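Local coordinates for variant surface glycoprotein MITat 1.13 (PDB 6Z8H) that probably forms part of the dense glycoprotein coat on the trypanosome surface that helps the parasite evade host immunity, at the interface of chains A and B. Numbering follows the deposited sequence. Chains: chain A/B, Variant surface glycoprotein MITat 1.13.

Contact 1: the interface of chains A and B. Residues chain A 352-353, 357, 373, 377; chain B 298-299, 302, 311.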
ATOM      1  N   ALA A 352      33.383   9.724  19.367  1.00 30.02           N
ATOM      2  CA  ALA A 352      33.285  10.961  20.131  1.00 29.78           C
ATOM      3  C   ALA A 352      33.099  10.665  21.617  1.00 30.86           C
ATOM      4  O   ALA A 352      32.495   9.665  22.008  1.00 30.99           O
ATOM      5  CB  ALA A 352      32.104  11.791  19.616  1.00 31.40           C
ATOM      6  N   ASP A 353      33.627  11.554  22.447  1.00 32.49           N
ATOM      7  CA  ASP A 353      33.520  11.466  23.901  1.00 34.52           C
ATOM      8  C   ASP A 353      33.999  12.776  24.522  1.00 35.11           C
ATOM      9  O   ASP A 353      35.022  13.319  24.093  1.00 35.22           O
ATOM     10  CB  ASP A 353      34.360  10.298  24.417  1.00 37.60           C
ATOM     11  CG  ASP A 353      34.025   9.923  25.854  1.00 40.59           C
ATOM     12  OD1 ASP A 353      33.158   9.039  26.062  1.00 42.21           O
ATOM     13  OD2 ASP A 353      34.628  10.525  26.767  1.00 41.57           O
ATOM     14  N   GLU A 357      38.613  12.036  22.396  1.00 32.35           N
ATOM     15  CA  GLU A 357      38.179  11.027  21.449  1.00 34.18           C
ATOM     16  C   GLU A 357      38.637   9.651  21.909  1.00 34.91           C
ATOM     17  O   GLU A 357      39.761   9.475  22.384  1.00 36.03           O
ATOM     18  CB  GLU A 357      38.741  11.362  20.073  1.00 34.49           C
ATOM     19  CG  GLU A 357      38.529  10.293  19.020  1.00 34.72           C
ATOM     20  CD  GLU A 357      39.121  10.688  17.672  1.00 34.14           C
ATOM     21  OE1 GLU A 357      38.454  11.408  16.890  1.00 31.75           O
ATOM     22  OE2 GLU A 357      40.277  10.284  17.403  1.00 37.07           O
ATOM     23  N   ASP A 373      30.616   9.971  11.474  1.00 22.13           N
ATOM     24  CA  ASP A 373      31.491  10.722  12.369  1.00 22.00           C
ATOM     25  C   ASP A 373      32.903  10.154  12.320  1.00 21.74           C
ATOM     26  O   ASP A 373      33.891  10.899  12.274  1.00 22.27           O
ATOM     27  CB  ASP A 373      30.945  10.637  13.798  1.00 23.42           C
ATOM     28  CG  ASP A 373      31.539  11.652  14.727  1.00 26.09           C
ATOM     29  OD1 ASP A 373      32.218  12.577  14.256  1.00 26.59           O
ATOM     30  OD2 ASP A 373      31.287  11.562  15.945  1.00 30.86           O
ATOM     31  N   ARG A 377      36.416  12.026  11.240  1.00 22.37           N
ATOM     32  CA  ARG A 377      37.515  12.104  12.198  1.00 22.83           C
ATOM     33  C   ARG A 377      38.775  11.462  11.633  1.00 24.23           C
ATOM     34  O   ARG A 377      39.886  11.980  11.824  1.00 26.22           O
ATOM     35  CB  ARG A 377      37.088  11.458  13.518  1.00 23.82           C
ATOM     36  CG  ARG A 377      36.006  12.247  14.259  1.00 24.18           C
ATOM     37  CD  ARG A 377      35.350  11.474  15.428  1.00 24.53           C
ATOM     38  NE  ARG A 377      34.495  12.371  16.199  1.00 24.22           N
ATOM     39  CZ  ARG A 377      34.871  12.997  17.315  1.00 25.60           C
ATOM     40  NH1 ARG A 377      36.061  12.791  17.851  1.00 25.80           N
ATOM     41  NH2 ARG A 377      34.052  13.827  17.920  1.00 26.67           N
TER
ATOM     42  N   LEU B 298      30.355  21.097  16.312  1.00 25.12           N
ATOM     43  CA  LEU B 298      31.606  20.548  16.812  1.00 25.86           C
ATOM     44  C   LEU B 298      32.564  20.282  15.669  1.00 26.98           C
ATOM     45  O   LEU B 298      33.754  20.541  15.795  1.00 27.03           O
ATOM     46  CB  LEU B 298      31.373  19.268  17.611  1.00 25.80           C
ATOM     47  CG  LEU B 298      32.648  18.591  18.114  1.00 26.75           C
ATOM     48  CD1 LEU B 298      33.436  19.545  19.028  1.00 27.08           C
ATOM     49  CD2 LEU B 298      32.337  17.284  18.828  1.00 28.16           C
ATOM     50  N   MET B 299      32.077  19.779  14.537  1.00 27.09           N
ATOM     51  CA  MET B 299      32.990  19.501  13.439  1.00 27.55           C
ATOM     52  C   MET B 299      33.508  20.783  12.800  1.00 25.57           C
ATOM     53  O   MET B 299      34.608  20.799  12.265  1.00 25.96           O
ATOM     54  CB  MET B 299      32.326  18.588  12.402  1.00 29.47           C
ATOM     55  CG  MET B 299      33.304  17.949  11.428  1.00 31.26           C
ATOM     56  SD  MET B 299      34.432  16.762  12.131  1.00 32.14           S
ATOM     57  CE  MET B 299      33.378  15.537  12.886  1.00 34.52           C
ATOM     58  N   LYS B 302      36.391  21.542  14.964  1.00 27.30           N
ATOM     59  CA  LYS B 302      37.508  20.625  14.753  1.00 27.55           C
ATOM     60  C   LYS B 302      38.182  20.857  13.406  1.00 30.41           C
ATOM     61  O   LYS B 302      39.415  20.831  13.313  1.00 31.25           O
ATOM     62  CB  LYS B 302      37.037  19.172  14.856  1.00 28.02           C
ATOM     63  CG  LYS B 302      36.603  18.750  16.249  1.00 29.14           C
ATOM     64  CD  LYS B 302      35.809  17.432  16.254  1.00 30.33           C
ATOM     65  CE  LYS B 302      36.705  16.233  16.198  1.00 29.54           C
ATOM     66  NZ  LYS B 302      37.545  16.041  17.437  1.00 29.27           N
ATOM     67  N   GLU B 311      36.108  18.347  21.653  1.00 30.48           N
ATOM     68  CA  GLU B 311      34.949  17.477  21.744  1.00 30.72           C
ATOM     69  C   GLU B 311      33.716  18.164  22.312  1.00 30.44           C
ATOM     70  O   GLU B 311      32.688  17.497  22.497  1.00 30.92           O
ATOM     71  CB  GLU B 311      35.262  16.247  22.593  1.00 31.02           C
ATOM     72  CG  GLU B 311      36.358  15.359  22.009  1.00 32.20           C
ATOM     73  CD  GLU B 311      35.969  14.667  20.703  1.00 32.21           C
ATOM     74  OE1 GLU B 311      34.779  14.313  20.524  1.00 31.49           O
ATOM     75  OE2 GLU B 311      36.862  14.465  19.843  1.00 31.05           O
TER
HETATM   76  O   HOH W   1      39.046  13.823  16.192  1.00 32.97           O
HETATM   77  O   HOH W   2      39.416  14.591  21.394  1.00 40.18           O
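A:Arg377 and B:Glu311 meet end-on: NH1 and NH2 of the guanidinium each take one oxygen of the carboxylate, a paired salt bridge across the two chains. A:Arg377 NH1 donates to the syn lone pair of B:Glu311 OE2 at 2.7 Å, the oxygen lying in the guanidinium plane. A:Arg377 NH2 reaches B:Glu311 OE1 at 2.7 Å on the syn side, somewhat out of both planes, as the two flat groups are twisted by 35°. The arginine is held on its own side as well. A:Arg377 NE donates to A:Asp373 OD1 at 3.0 Å, from above that carboxylate, and A:Arg377 NH1 also binds A:Glu357 OE1 at 2.9 Å through the anti lone pair. Three carboxylates thus surround the guanidinium rim and fix its rotation. Of its faces, one carries B:Lys302 CE, 3.7 Å above the plane, and the other A:Ala352 CA, both displaced toward the rim. The lysine bends at its last two torsions (chi3 81°, chi4 67°), which brings B:Lys302 NZ over the carboxylate to bind B:Glu311 OE2 at 3.0 Å; this second donor should help keep the glutamate negative. Two waters stitch the rim, one joining A:Glu357 OE1 to B:Lys302 NZ, the other A:Glu357 N to B:Glu311 OE2. B:Met299 CE packs by A:Asp373 OD1. The arginine projects from helix 368-383 of chain A toward helix 296-304 and the loop after it in chain B, in the lobe where the modelled chains end.

Contact 2: the interface of chains A and B. Residues chain A 376, 379-380, 383; chain B 82, 85, 302-303, 308.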
ATOM      1  N   ALA A 376      34.713  11.288   9.122  1.00 20.81           N
ATOM      2  CA  ALA A 376      35.198  12.656   9.222  1.00 21.38           C
ATOM      3  C   ALA A 376      36.432  12.736  10.111  1.00 21.37           C
ATOM      4  O   ALA A 376      37.394  13.448   9.795  1.00 23.14           O
ATOM      5  CB  ALA A 376      34.069  13.545   9.753  1.00 20.57           C
ATOM      6  N   LEU A 379      39.547  11.266   8.397  1.00 25.40           N
ATOM      7  CA  LEU A 379      40.105  12.136   7.370  1.00 26.76           C
ATOM      8  C   LEU A 379      40.759  13.361   7.997  1.00 26.81           C
ATOM      9  O   LEU A 379      41.801  13.840   7.520  1.00 28.31           O
ATOM     10  CB  LEU A 379      39.022  12.522   6.367  1.00 26.89           C
ATOM     11  CG  LEU A 379      38.420  11.393   5.523  1.00 26.74           C
ATOM     12  CD1 LEU A 379      37.225  11.884   4.776  1.00 28.96           C
ATOM     13  CD2 LEU A 379      39.453  10.847   4.566  1.00 27.74           C
ATOM     14  N   LEU A 380      40.176  13.886   9.079  1.00 26.99           N
ATOM     15  CA  LEU A 380      40.786  15.029   9.748  1.00 29.37           C
ATOM     16  C   LEU A 380      42.142  14.635  10.308  1.00 31.94           C
ATOM     17  O   LEU A 380      43.113  15.395  10.224  1.00 32.82           O
ATOM     18  CB  LEU A 380      39.861  15.541  10.853  1.00 28.92           C
ATOM     19  CG  LEU A 380      40.344  16.752  11.658  1.00 29.78           C
ATOM     20  CD1 LEU A 380      40.606  17.910  10.719  1.00 30.08           C
ATOM     21  CD2 LEU A 380      39.360  17.108  12.735  1.00 31.51           C
ATOM     22  N   ILE A 383      44.648  14.839   7.615  1.00 38.96           N
ATOM     23  CA  ILE A 383      44.981  16.241   7.355  1.00 39.96           C
ATOM     24  C   ILE A 383      45.915  16.771   8.436  1.00 41.81           C
ATOM     25  O   ILE A 383      46.930  17.419   8.150  1.00 44.20           O
ATOM     26  CB  ILE A 383      43.687  17.073   7.247  1.00 39.49           C
ATOM     27  CG1 ILE A 383      42.908  16.644   6.006  1.00 39.40           C
ATOM     28  CG2 ILE A 383      44.005  18.561   7.208  1.00 40.69           C
ATOM     29  CD1 ILE A 383      41.497  17.097   6.013  1.00 39.89           C
TER
ATOM     30  N   ARG B  82      38.242  20.443   4.342  1.00 26.66           N
ATOM     31  CA  ARG B  82      37.858  20.994   5.631  1.00 28.10           C
ATOM     32  C   ARG B  82      36.442  21.558   5.599  1.00 25.56           C
ATOM     33  O   ARG B  82      35.743  21.530   6.614  1.00 27.68           O
ATOM     34  CB  ARG B  82      38.852  22.063   6.057  1.00 29.98           C
ATOM     35  CG  ARG B  82      40.160  21.478   6.471  1.00 31.74           C
ATOM     36  CD  ARG B  82      41.091  22.580   6.909  1.00 33.62           C
ATOM     37  NE  ARG B  82      42.400  22.105   7.344  1.00 36.03           N
ATOM     38  CZ  ARG B  82      42.665  21.629   8.559  1.00 36.62           C
ATOM     39  NH1 ARG B  82      41.695  21.565   9.464  1.00 37.27           N
ATOM     40  NH2 ARG B  82      43.906  21.236   8.865  1.00 37.63           N
ATOM     41  N   LEU B  85      34.070  18.275   5.757  1.00 21.88           N
ATOM     42  CA  LEU B  85      34.008  17.412   6.936  1.00 23.01           C
ATOM     43  C   LEU B  85      32.836  17.728   7.863  1.00 23.18           C
ATOM     44  O   LEU B  85      32.208  16.780   8.355  1.00 23.92           O
ATOM     45  CB  LEU B  85      35.352  17.403   7.677  1.00 24.50           C
ATOM     46  CG  LEU B  85      36.551  16.766   6.956  1.00 24.87           C
ATOM     47  CD1 LEU B  85      37.757  16.776   7.882  1.00 26.40           C
ATOM     48  CD2 LEU B  85      36.248  15.399   6.427  1.00 26.62           C
ATOM     49  N   LYS B 302      36.391  21.542  14.964  1.00 27.30           N
ATOM     50  CA  LYS B 302      37.508  20.625  14.753  1.00 27.55           C
ATOM     51  C   LYS B 302      38.182  20.857  13.406  1.00 30.41           C
ATOM     52  O   LYS B 302      39.415  20.831  13.313  1.00 31.25           O
ATOM     53  CB  LYS B 302      37.037  19.172  14.856  1.00 28.02           C
ATOM     54  CG  LYS B 302      36.603  18.750  16.249  1.00 29.14           C
ATOM     55  CD  LYS B 302      35.809  17.432  16.254  1.00 30.33           C
ATOM     56  CE  LYS B 302      36.705  16.233  16.198  1.00 29.54           C
ATOM     57  NZ  LYS B 302      37.545  16.041  17.437  1.00 29.27           N
ATOM     58  N   ALA B 303      37.397  21.050  12.344  1.00 29.06           N
ATOM     59  CA  ALA B 303      37.940  21.104  10.994  1.00 30.38           C
ATOM     60  C   ALA B 303      38.237  22.515  10.502  1.00 30.97           C
ATOM     61  O   ALA B 303      39.142  22.684   9.678  1.00 32.18           O
ATOM     62  CB  ALA B 303      36.943  20.482  10.018  1.00 30.45           C
ATOM     63  N   PRO B 308      41.526  20.314  16.371  1.00 35.52           N
ATOM     64  CA  PRO B 308      41.071  18.961  16.005  1.00 35.22           C
ATOM     65  C   PRO B 308      40.742  18.071  17.188  1.00 34.81           C
ATOM     66  O   PRO B 308      39.979  17.108  17.014  1.00 36.32           O
ATOM     67  CB  PRO B 308      42.231  18.381  15.181  1.00 36.68           C
ATOM     68  CG  PRO B 308      43.185  19.518  14.931  1.00 38.20           C
ATOM     69  CD  PRO B 308      42.928  20.555  16.004  1.00 37.67           C
TER
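A:Leu380 pushes into chain B between two helices and a proline, a knob on the last modelled helix, 368-383, of this A-type variant surface glycoprotein. Its CG stands anti to the backbone N (chi1 -180°), which aims both methyls at the partner. A:Leu380 CD2 settles on B:Lys302 CB at 3.8 Å and on B:Pro308 CB at 4.0 Å, crossing the lysine stem at about a right angle. CD1 points instead toward the guanidinium of B:Arg82, and A:Leu380 CB rests on B:Leu85 CD1 at 3.8 Å. B:Leu85 splits its branches: CD1 takes the A:Leu380 side, while B:Leu85 CD2 touches A:Leu379 CB, 4.0 Å away, and reaches the stretch of helix at A:Ala376. One turn further on, A:Ile383 CG2 turns onto B:Arg82, 3.6 Å from B:Arg82 CZ, and its CD1 faces B:Leu85 CD1 tip to tip.

Behind this apolar layer sit the bonds that set its walls. B:Arg82 leaves helix 78-129 extended as far as NE (chi2 -179°, chi3 180°), the guanidinium then turned out of line. B:Arg82 NH1 donates to B:Ala303 O at 2.8 Å, in the guanidinium plane; this ties the long helix to the end of helix 296-304. On the opposite wall B:Lys302 NZ binds B:Pro308 O at 2.7 Å, approaching tilted from the carbonyl plane, and links the proline segment to the same short helix.

Contact 3: the interface of chains A and B. Residues chain A 197, 224-226; chain B 136, 152, 155, 157.
The phenyl ring of B:Phe152 meets A:Leu197 at its border: A:Leu197 CD2 lies to one side of the ring plane, well outside the rim, 4.3 Å from B:Phe152 CD2. At the same end of the ring A:Leu224 CD2 makes a loose approach, 4.4 Å from B:Phe152 CE2. The ring therefore borders the patch, and aliphatic side chains fill its middle. A:Leu197 holds CG anti to the backbone N (chi1 167°), reaching out from its strand so that its two methyls fork around B:Ala136 CB. A:Leu197 CD1 also packs on B:Leu157 CD2 at 3.7 Å, the two side chains crossing at about a right angle, while CD2 goes on to B:Thr155 CG2. The threonine offers this methyl with OG1 turned elsewhere.

B:Leu157 CD2 lies in turn against A:Leu226 CB, 3.9 Å away, and near the backbone oxygen of A:Gly225. A:Leu224 caps the other end, A:Leu224 CD1 lying 3.9 Å from B:Ala136 CB. Chain A supplies neighbouring points on strands 194-202 and 221-229; chain B supplies strand 135-139, the stretch 152-155 and the loop just after it, in the strand-rich lobe at the end of the molecule away from the last modelled residues.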
ATOM      1  N   LEU A 197     -36.193 -12.236  -9.037  1.00 28.61           N
ATOM      2  CA  LEU A 197     -37.448 -12.119  -8.323  1.00 29.81           C
ATOM      3  C   LEU A 197     -37.992 -13.537  -8.202  1.00 30.65           C
ATOM      4  O   LEU A 197     -38.343 -14.151  -9.222  1.00 31.27           O
ATOM      5  CB  LEU A 197     -38.390 -11.227  -9.113  1.00 31.64           C
ATOM      6  CG  LEU A 197     -39.849 -11.251  -8.666  1.00 35.26           C
ATOM      7  CD1 LEU A 197     -40.004 -10.918  -7.190  1.00 36.89           C
ATOM      8  CD2 LEU A 197     -40.666 -10.291  -9.530  1.00 35.94           C
ATOM      9  N   LEU A 224     -42.773 -13.402  -2.152  1.00 27.96           N
ATOM     10  CA  LEU A 224     -41.860 -12.760  -3.090  1.00 27.14           C
ATOM     11  C   LEU A 224     -40.514 -12.531  -2.415  1.00 27.11           C
ATOM     12  O   LEU A 224     -40.464 -11.988  -1.313  1.00 28.34           O
ATOM     13  CB  LEU A 224     -42.445 -11.439  -3.576  1.00 29.16           C
ATOM     14  CG  LEU A 224     -43.872 -11.574  -4.130  1.00 30.33           C
ATOM     15  CD1 LEU A 224     -44.427 -10.233  -4.530  1.00 31.68           C
ATOM     16  CD2 LEU A 224     -43.851 -12.497  -5.321  1.00 31.55           C
ATOM     17  N   GLY A 225     -39.442 -13.010  -3.056  1.00 26.00           N
ATOM     18  CA  GLY A 225     -38.113 -12.917  -2.500  1.00 24.67           C
ATOM     19  C   GLY A 225     -37.125 -12.452  -3.552  1.00 22.56           C
ATOM     20  O   GLY A 225     -37.412 -12.403  -4.757  1.00 22.90           O
ATOM     21  N   LEU A 226     -35.937 -12.104  -3.064  1.00 23.32           N
ATOM     22  CA  LEU A 226     -34.838 -11.650  -3.909  1.00 23.24           C
ATOM     23  C   LEU A 226     -33.603 -12.507  -3.669  1.00 23.49           C
ATOM     24  O   LEU A 226     -33.148 -12.656  -2.529  1.00 23.35           O
ATOM     25  CB  LEU A 226     -34.519 -10.185  -3.615  1.00 22.66           C
ATOM     26  CG  LEU A 226     -33.279  -9.593  -4.295  1.00 22.19           C
ATOM     27  CD1 LEU A 226     -33.407  -9.707  -5.783  1.00 23.98           C
ATOM     28  CD2 LEU A 226     -33.121  -8.139  -3.870  1.00 22.04           C
TER
ATOM     29  N   ALA B 136     -41.685  -5.461  -6.862  1.00 27.18           N
ATOM     30  CA  ALA B 136     -42.607  -6.351  -7.556  1.00 28.80           C
ATOM     31  C   ALA B 136     -43.985  -5.749  -7.390  1.00 31.30           C
ATOM     32  O   ALA B 136     -44.413  -5.498  -6.263  1.00 31.89           O
ATOM     33  CB  ALA B 136     -42.548  -7.744  -6.941  1.00 29.71           C
ATOM     34  N   PHE B 152     -47.678  -8.625 -13.316  1.00 37.86           N
ATOM     35  CA  PHE B 152     -46.567  -7.909 -12.688  1.00 37.44           C
ATOM     36  C   PHE B 152     -46.229  -6.722 -13.582  1.00 37.62           C
ATOM     37  O   PHE B 152     -45.428  -6.812 -14.510  1.00 38.50           O
ATOM     38  CB  PHE B 152     -45.369  -8.830 -12.496  1.00 40.10           C
ATOM     39  CG  PHE B 152     -45.511  -9.814 -11.344  1.00 39.69           C
ATOM     40  CD1 PHE B 152     -46.290 -10.955 -11.471  1.00 39.93           C
ATOM     41  CD2 PHE B 152     -44.842  -9.604 -10.147  1.00 38.75           C
ATOM     42  CE1 PHE B 152     -46.395 -11.874 -10.426  1.00 38.30           C
ATOM     43  CE2 PHE B 152     -44.949 -10.511  -9.098  1.00 37.40           C
ATOM     44  CZ  PHE B 152     -45.721 -11.636  -9.238  1.00 38.25           C
ATOM     45  N   THR B 155     -41.348  -5.535 -12.397  1.00 36.48           N
ATOM     46  CA  THR B 155     -40.502  -6.660 -12.028  1.00 33.92           C
ATOM     47  C   THR B 155     -39.080  -6.191 -11.789  1.00 31.07           C
ATOM     48  O   THR B 155     -38.131  -6.933 -12.041  1.00 34.27           O
ATOM     49  CB  THR B 155     -40.513  -7.743 -13.097  1.00 36.56           C
ATOM     50  OG1 THR B 155     -40.247  -7.147 -14.372  1.00 38.45           O
ATOM     51  CG2 THR B 155     -41.852  -8.434 -13.104  1.00 36.12           C
ATOM     52  N   LEU B 157     -37.394  -5.757  -9.108  1.00 24.40           N
ATOM     53  CA  LEU B 157     -36.723  -6.232  -7.905  1.00 24.02           C
ATOM     54  C   LEU B 157     -35.389  -6.850  -8.293  1.00 25.23           C
ATOM     55  O   LEU B 157     -35.330  -7.734  -9.153  1.00 27.45           O
ATOM     56  CB  LEU B 157     -37.598  -7.265  -7.192  1.00 25.38           C
ATOM     57  CG  LEU B 157     -37.160  -7.562  -5.754  1.00 26.34           C
ATOM     58  CD1 LEU B 157     -37.382  -6.341  -4.854  1.00 27.20           C
ATOM     59  CD2 LEU B 157     -37.822  -8.774  -5.177  1.00 26.58           C
TER

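Contact 1 and contact 2 are neighbours, their C-alpha centres about 9 Å apart. They share helix 368-383 of chain A and B:Lys302, which lines both patches, its amine bonding in each. The C-alpha centre of contact 3 is about 82 Å from that of contact 1 and about 85 Å from that of contact 2, at the opposite end of the elongated molecule. The chains are therefore joined at both ends, and each patch recurs with the chains exchanged. Since variant surface glycoproteins are typically homodimers, this pairing is probably the biological one, with contact 1 and contact 2 likely nearer the membrane.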